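Local coordinates for protein lectin (Lotus tetragonolobus, PDB 2EIG) that probably binds L-fucose-containing sugars, as a tetrameric legume lectin that carries calcium and manganese ions, at residues Q111-A116 / D139-M144; S61-F66 / S222-L227. One frame throughout, in Å; residues are numbered along the deposited sequence.

Interaction 1 of 2, residues Q111-A116 / D139-M144; sequences QNQFVA and DVNSIM
The ring of Phe114 lies beneath the very turn that its own carbonyl holds: Asn141 N stands 3.9 Å above the plane of the Phe114 ring, over its centre, and donates to Phe114 O at 3.0 Å. Putting CG between the backbone N and the carbonyl carbon (chi1 66°) folds the Phe114 ring under the partner chain. There its edge is lined too, with CE1 3.6 Å from Asp139 CB and CZ 3.5 Å from Ser142 O. Asn141 has the left-handed backbone (phi 67°) that lets the chain turn away from the strand. The register slips here: Gln113 faces Asn141 and Val115 faces Val140, leaving Phe114 as an extra residue on its side.

Regular antiparallel pairing exists farther along, where Ala116 and Asp139 exchange two backbone bonds, Ala116 N to Asp139 O being 2.8 Å. Val115 CG2 and Val140 CG1 lie alongside each other at 4.2 Å on the other face, covered by Val195 of helix 192-195. At the loop end a water takes a bond from ND2 of Asn112, whose OD1 is held by Asp106 N; the link from this water to Asn141 O is suspiciously short and therefore doubtful.

Asp139 OD2 is hydrogen-bonded to Ser145 OG, and Asp139 OD1 lies close to Glu118 OE1, a manganese ligand, which puts Asp139 in the second shell of the site; with the metal about 6 Å from the Asp139 side chain, the positive charge of the ion probably eases the closeness of the two carboxylates.

Interaction 2 of 2, residues S61-F66 / S222-L227; sequences SFITSF and SFTSTL
Ser61 to Ser65 and Ser222 to Thr226 are paired antiparallel strands of the back sheet of the legume lectin sandwich, running at 176° to each other. Three hydrogen-bonded pairs, Ser61 with Thr226, Ile63 with Thr224 and Ser65 with Ser222, each exchange two backbone bonds; in the middle one, Ile63 N reaches Thr224 O at 2.8 Å. Ser222 O is gripped twice, by Ser65 N at 2.9 Å and by Thr64 OG1 at 2.7 Å. Thr64 can do this because OG1 is anti to its backbone N (chi1 -167°), which brings the hydroxyl alongside the partner strand, where Trp221 NE1 also bonds to Thr64 OG1. Thr64 OG1 meets the edge of the Phe223 ring near its plane, 3.6 Å from CD1.

The face bearing Phe62, Thr64, Phe223 and Ser225 looks into the sandwich. The rings of Phe62 and Phe223 are close to parallel (21°) but offset, with little of one ring over the other. Phe223 CZ comes instead to the root of the other side chain, 3.8 Å from Phe62 CB. Beyond them Phe62 meets Phe84 and Leu86, and Phe223 meets Val49, all from the opposing sheet.

The other face bears Ser61, Ile63, Ser65, Ser222, Thr224 and Thr226, and on it Ile63 CG2 approaches Thr224 CB at 4.1 Å. A third subunit packs here, its Thr185 OG1 bonding to Ser61 OG and its Ile183 N to Thr226 OG1, while Ser222 touches an N-acetylglucosamine also lined by Asn4 and Thr6, consistent with a glycan linked to Asn4.

Overall arrangement
The two contacts belong to opposite sheets of the legume lectin sandwich. Interaction 1 lies at the ends of strands 115-120 and 135-140, which with the loop between them supply the metal ligands; interaction 2 joins strands 61-72 and 214-226 of the other sheet. Their centres are 20 Å apart and their nearest atoms about 6 Å, without touching. In sequence, 61-66 comes first and 222-227 last, with both segments of interaction 1 between them. Strand 81-88 bridges the gap: Leu86 bonds through its backbone to Val115 and packs against Phe62. Interaction 1 meets a second subunit through the loops that adjoin its strands, and interaction 2 a third through the outer face of its sheet.

Interaction 1 of 2, residues Q111-A116 / D139-M144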
loop_
_atom_site.group_PDB
_atom_site.type_symbol
_atom_site.label_atom_id
_atom_site.label_comp_id
_atom_site.label_asym_id
_atom_site.label_seq_id
_atom_site.Cartn_x
_atom_site.Cartn_y
_atom_site.Cartn_z
ATOM N N GLN A 111 -10.835 12.894 -19.900
ATOM C CA GLN A 111 -11.222 11.510 -20.002
ATOM C C GLN A 111 -9.973 10.631 -20.085
ATOM O O GLN A 111 -10.083 9.416 -20.306
ATOM C CB GLN A 111 -12.134 11.300 -21.221
ATOM C CG GLN A 111 -13.512 11.951 -21.065
ATOM C CD GLN A 111 -14.169 11.516 -19.766
ATOM O OE1 GLN A 111 -14.662 10.454 -19.721
ATOM N NE2 GLN A 111 -14.074 12.326 -18.677
ATOM N N ASN A 112 -8.792 11.206 -19.899
ATOM C CA ASN A 112 -7.578 10.405 -20.089
ATOM C C ASN A 112 -7.518 9.218 -19.186
ATOM O O ASN A 112 -7.748 9.326 -17.998
ATOM C CB ASN A 112 -6.325 11.233 -19.950
ATOM C CG ASN A 112 -6.224 12.290 -21.013
ATOM O OD1 ASN A 112 -6.179 11.982 -22.208
ATOM N ND2 ASN A 112 -6.165 13.545 -20.586
ATOM N N GLN A 113 -7.238 8.070 -19.776
ATOM C CA GLN A 113 -7.338 6.845 -19.053
ATOM C C GLN A 113 -6.108 5.965 -19.359
ATOM O O GLN A 113 -5.923 5.527 -20.480
ATOM C CB GLN A 113 -8.630 6.148 -19.477
ATOM C CG GLN A 113 -8.990 5.092 -18.505
ATOM C CD GLN A 113 -10.229 4.358 -18.890
ATOM O OE1 GLN A 113 -10.936 4.752 -19.803
ATOM N NE2 GLN A 113 -10.513 3.294 -18.179
ATOM N N PHE A 114 -5.263 5.747 -18.372
ATOM C CA PHE A 114 -3.993 5.029 -18.616
ATOM C C PHE A 114 -3.262 4.905 -17.322
ATOM O O PHE A 114 -3.513 5.639 -16.334
ATOM C CB PHE A 114 -3.080 5.760 -19.664
ATOM C CG PHE A 114 -2.576 7.096 -19.182
ATOM C CD1 PHE A 114 -1.457 7.168 -18.351
ATOM C CD2 PHE A 114 -3.272 8.256 -19.478
ATOM C CE1 PHE A 114 -1.039 8.378 -17.839
ATOM C CE2 PHE A 114 -2.874 9.481 -18.961
ATOM C CZ PHE A 114 -1.771 9.551 -18.150
ATOM N N VAL A 115 -2.336 3.974 -17.317
ATOM C CA VAL A 115 -1.407 3.842 -16.220
ATOM C C VAL A 115 -0.061 3.916 -16.921
ATOM O O VAL A 115 0.154 3.240 -17.933
ATOM C CB VAL A 115 -1.616 2.529 -15.398
ATOM C CG1 VAL A 115 -0.500 2.332 -14.406
ATOM C CG2 VAL A 115 -2.962 2.538 -14.627
ATOM N N ALA A 116 0.814 4.780 -16.425
ATOM C CA ALA A 116 2.106 4.939 -17.034
ATOM C C ALA A 116 3.220 5.075 -15.983
ATOM O O ALA A 116 2.984 5.551 -14.876
ATOM C CB ALA A 116 2.087 6.170 -17.962
ATOM N N ASP A 139 2.066 7.589 -13.236
ATOM C CA ASP A 139 0.962 8.380 -13.721
ATOM C C ASP A 139 -0.294 7.514 -13.858
ATOM O O ASP A 139 -0.277 6.442 -14.510
ATOM C CB ASP A 139 1.246 8.928 -15.122
ATOM C CG ASP A 139 2.516 9.706 -15.198
ATOM O OD1 ASP A 139 2.913 9.934 -16.337
ATOM O OD2 ASP A 139 3.101 10.070 -14.138
ATOM N N VAL A 140 -1.388 8.005 -13.294
ATOM C CA VAL A 140 -2.684 7.376 -13.531
ATOM C C VAL A 140 -3.679 8.442 -13.964
ATOM O O VAL A 140 -4.010 9.332 -13.181
ATOM C CB VAL A 140 -3.191 6.613 -12.310
ATOM C CG1 VAL A 140 -4.529 5.875 -12.646
ATOM C CG2 VAL A 140 -2.130 5.689 -11.816
ATOM N N ASN A 141 -4.089 8.368 -15.230
ATOM C CA ASN A 141 -5.102 9.233 -15.819
ATOM C C ASN A 141 -4.650 10.687 -15.922
ATOM O O ASN A 141 -5.341 11.511 -16.480
ATOM C CB ASN A 141 -6.431 9.185 -14.994
ATOM C CG ASN A 141 -7.024 7.814 -14.928
ATOM O OD1 ASN A 141 -7.960 7.540 -14.135
ATOM N ND2 ASN A 141 -6.504 6.918 -15.754
ATOM N N SER A 142 -3.534 11.032 -15.309
ATOM C CA SER A 142 -3.101 12.416 -15.321
ATOM C C SER A 142 -1.606 12.489 -15.675
ATOM O O SER A 142 -0.885 11.532 -15.434
ATOM C CB SER A 142 -3.359 12.974 -13.921
ATOM O OG SER A 142 -2.778 14.243 -13.781
ATOM N N ILE A 143 -1.184 13.613 -16.250
ATOM C CA ILE A 143 0.238 13.916 -16.528
ATOM C C ILE A 143 0.954 14.320 -15.247
ATOM O O ILE A 143 2.184 14.295 -15.172
ATOM C CB ILE A 143 0.396 15.032 -17.638
ATOM C CG1 ILE A 143 1.709 14.878 -18.421
ATOM C CG2 ILE A 143 0.246 16.490 -17.024
ATOM C CD1 ILE A 143 2.013 13.428 -19.009
ATOM N N MET A 144 0.192 14.691 -14.218
ATOM C CA MET A 144 0.831 14.919 -12.930
ATOM C C MET A 144 0.963 13.636 -12.180
ATOM O O MET A 144 -0.037 13.017 -11.794
ATOM C CB MET A 144 0.062 15.926 -12.064
ATOM C CG MET A 144 0.137 17.267 -12.595
ATOM S SD MET A 144 -1.515 17.956 -12.614
ATOM C CE MET A 144 -2.186 17.089 -14.035
HETATM O O HOH W 1 -6.035 13.752 -17.318
#

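Interaction 2 of 2, residues S61-F66 / S222-L227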
loop_
_atom_site.group_PDB
_atom_site.type_symbol
_atom_site.label_atom_id
_atom_site.label_comp_id
_atom_site.label_asym_id
_atom_site.label_seq_id
_atom_site.Cartn_x
_atom_site.Cartn_y
_atom_site.Cartn_z
ATOM N N SER A 61 -1.463 -9.945 -12.711
ATOM C CA SER A 61 -0.169 -9.468 -12.254
ATOM C C SER A 61 0.732 -9.400 -13.450
ATOM O O SER A 61 0.572 -10.147 -14.428
ATOM C CB SER A 61 0.455 -10.405 -11.198
ATOM O OG SER A 61 -0.269 -10.275 -10.002
ATOM N N PHE A 62 1.712 -8.506 -13.399
ATOM C CA PHE A 62 2.726 -8.555 -14.419
ATOM C C PHE A 62 4.070 -8.138 -13.880
ATOM O O PHE A 62 4.187 -7.511 -12.810
ATOM C CB PHE A 62 2.349 -7.775 -15.700
ATOM C CG PHE A 62 2.220 -6.257 -15.527
ATOM C CD1 PHE A 62 3.343 -5.428 -15.581
ATOM C CD2 PHE A 62 0.969 -5.681 -15.371
ATOM C CE1 PHE A 62 3.228 -4.032 -15.442
ATOM C CE2 PHE A 62 0.832 -4.293 -15.217
ATOM C CZ PHE A 62 1.973 -3.471 -15.262
ATOM N N ILE A 63 5.081 -8.502 -14.638
ATOM C CA ILE A 63 6.373 -7.912 -14.468
ATOM C C ILE A 63 6.822 -7.545 -15.841
ATOM O O ILE A 63 6.634 -8.282 -16.765
ATOM C CB ILE A 63 7.405 -8.846 -13.756
ATOM C CG1 ILE A 63 8.764 -8.126 -13.655
ATOM C CG2 ILE A 63 7.507 -10.254 -14.471
ATOM C CD1 ILE A 63 9.768 -8.773 -12.712
ATOM N N THR A 64 7.382 -6.363 -15.975
ATOM C CA THR A 64 7.985 -6.029 -17.218
ATOM C C THR A 64 9.387 -5.479 -16.937
ATOM O O THR A 64 9.586 -4.846 -15.891
ATOM C CB THR A 64 7.087 -5.050 -18.035
ATOM O OG1 THR A 64 7.579 -5.012 -19.344
ATOM C CG2 THR A 64 7.024 -3.589 -17.499
ATOM N N SER A 65 10.312 -5.729 -17.859
ATOM C CA SER A 65 11.670 -5.159 -17.822
ATOM C C SER A 65 12.048 -4.612 -19.169
ATOM O O SER A 65 11.721 -5.170 -20.215
ATOM C CB SER A 65 12.750 -6.192 -17.400
ATOM O OG SER A 65 12.486 -6.683 -16.103
ATOM N N PHE A 66 12.745 -3.496 -19.158
ATOM C CA PHE A 66 13.247 -2.952 -20.409
ATOM C C PHE A 66 14.517 -2.135 -20.185
ATOM O O PHE A 66 14.642 -1.444 -19.177
ATOM C CB PHE A 66 12.184 -2.141 -21.175
ATOM C CG PHE A 66 11.488 -1.086 -20.350
ATOM C CD1 PHE A 66 11.984 0.215 -20.310
ATOM C CD2 PHE A 66 10.328 -1.395 -19.626
ATOM C CE1 PHE A 66 11.339 1.207 -19.581
ATOM C CE2 PHE A 66 9.700 -0.412 -18.888
ATOM C CZ PHE A 66 10.188 0.864 -18.857
ATOM N N SER A 222 10.987 -7.325 -21.919
ATOM C CA SER A 222 10.356 -8.586 -21.608
ATOM C C SER A 222 9.131 -8.200 -20.778
ATOM O O SER A 222 9.091 -7.146 -20.129
ATOM C CB SER A 222 11.312 -9.578 -20.872
ATOM O OG SER A 222 11.779 -9.012 -19.635
ATOM N N PHE A 223 8.117 -9.044 -20.851
ATOM C CA PHE A 223 6.881 -8.787 -20.163
ATOM C C PHE A 223 6.283 -10.120 -19.854
ATOM O O PHE A 223 6.225 -11.003 -20.727
ATOM C CB PHE A 223 5.953 -8.060 -21.134
ATOM C CG PHE A 223 4.616 -7.735 -20.551
ATOM C CD1 PHE A 223 4.395 -6.490 -19.941
ATOM C CD2 PHE A 223 3.558 -8.676 -20.614
ATOM C CE1 PHE A 223 3.129 -6.172 -19.400
ATOM C CE2 PHE A 223 2.295 -8.352 -20.070
ATOM C CZ PHE A 223 2.109 -7.105 -19.454
ATOM N N THR A 224 5.851 -10.303 -18.625
ATOM C CA THR A 224 5.086 -11.518 -18.299
ATOM C C THR A 224 3.910 -11.107 -17.492
ATOM O O THR A 224 4.078 -10.433 -16.470
ATOM C CB THR A 224 5.895 -12.523 -17.429
ATOM O OG1 THR A 224 7.096 -12.841 -18.106
ATOM C CG2 THR A 224 5.082 -13.804 -17.179
ATOM N N SER A 225 2.726 -11.521 -17.926
ATOM C CA SER A 225 1.519 -11.246 -17.165
ATOM C C SER A 225 0.731 -12.528 -16.945
ATOM O O SER A 225 0.786 -13.456 -17.763
ATOM C CB SER A 225 0.632 -10.156 -17.788
ATOM O OG SER A 225 0.082 -10.560 -19.033
ATOM N N THR A 226 0.017 -12.582 -15.836
ATOM C CA THR A 226 -0.816 -13.763 -15.537
ATOM C C THR A 226 -2.140 -13.302 -15.015
ATOM O O THR A 226 -2.228 -12.618 -14.016
ATOM C CB THR A 226 -0.181 -14.743 -14.518
ATOM O OG1 THR A 226 0.929 -15.389 -15.128
ATOM C CG2 THR A 226 -1.179 -15.826 -14.070
ATOM N N LEU A 227 -3.182 -13.682 -15.726
ATOM C CA LEU A 227 -4.502 -13.404 -15.216
ATOM C C LEU A 227 -5.152 -14.734 -14.856
ATOM O O LEU A 227 -5.222 -15.614 -15.691
ATOM C CB LEU A 227 -5.306 -12.651 -16.284
ATOM C CG LEU A 227 -6.787 -12.546 -16.042
ATOM C CD1 LEU A 227 -7.077 -11.805 -14.708
ATOM C CD2 LEU A 227 -7.406 -11.852 -17.253
#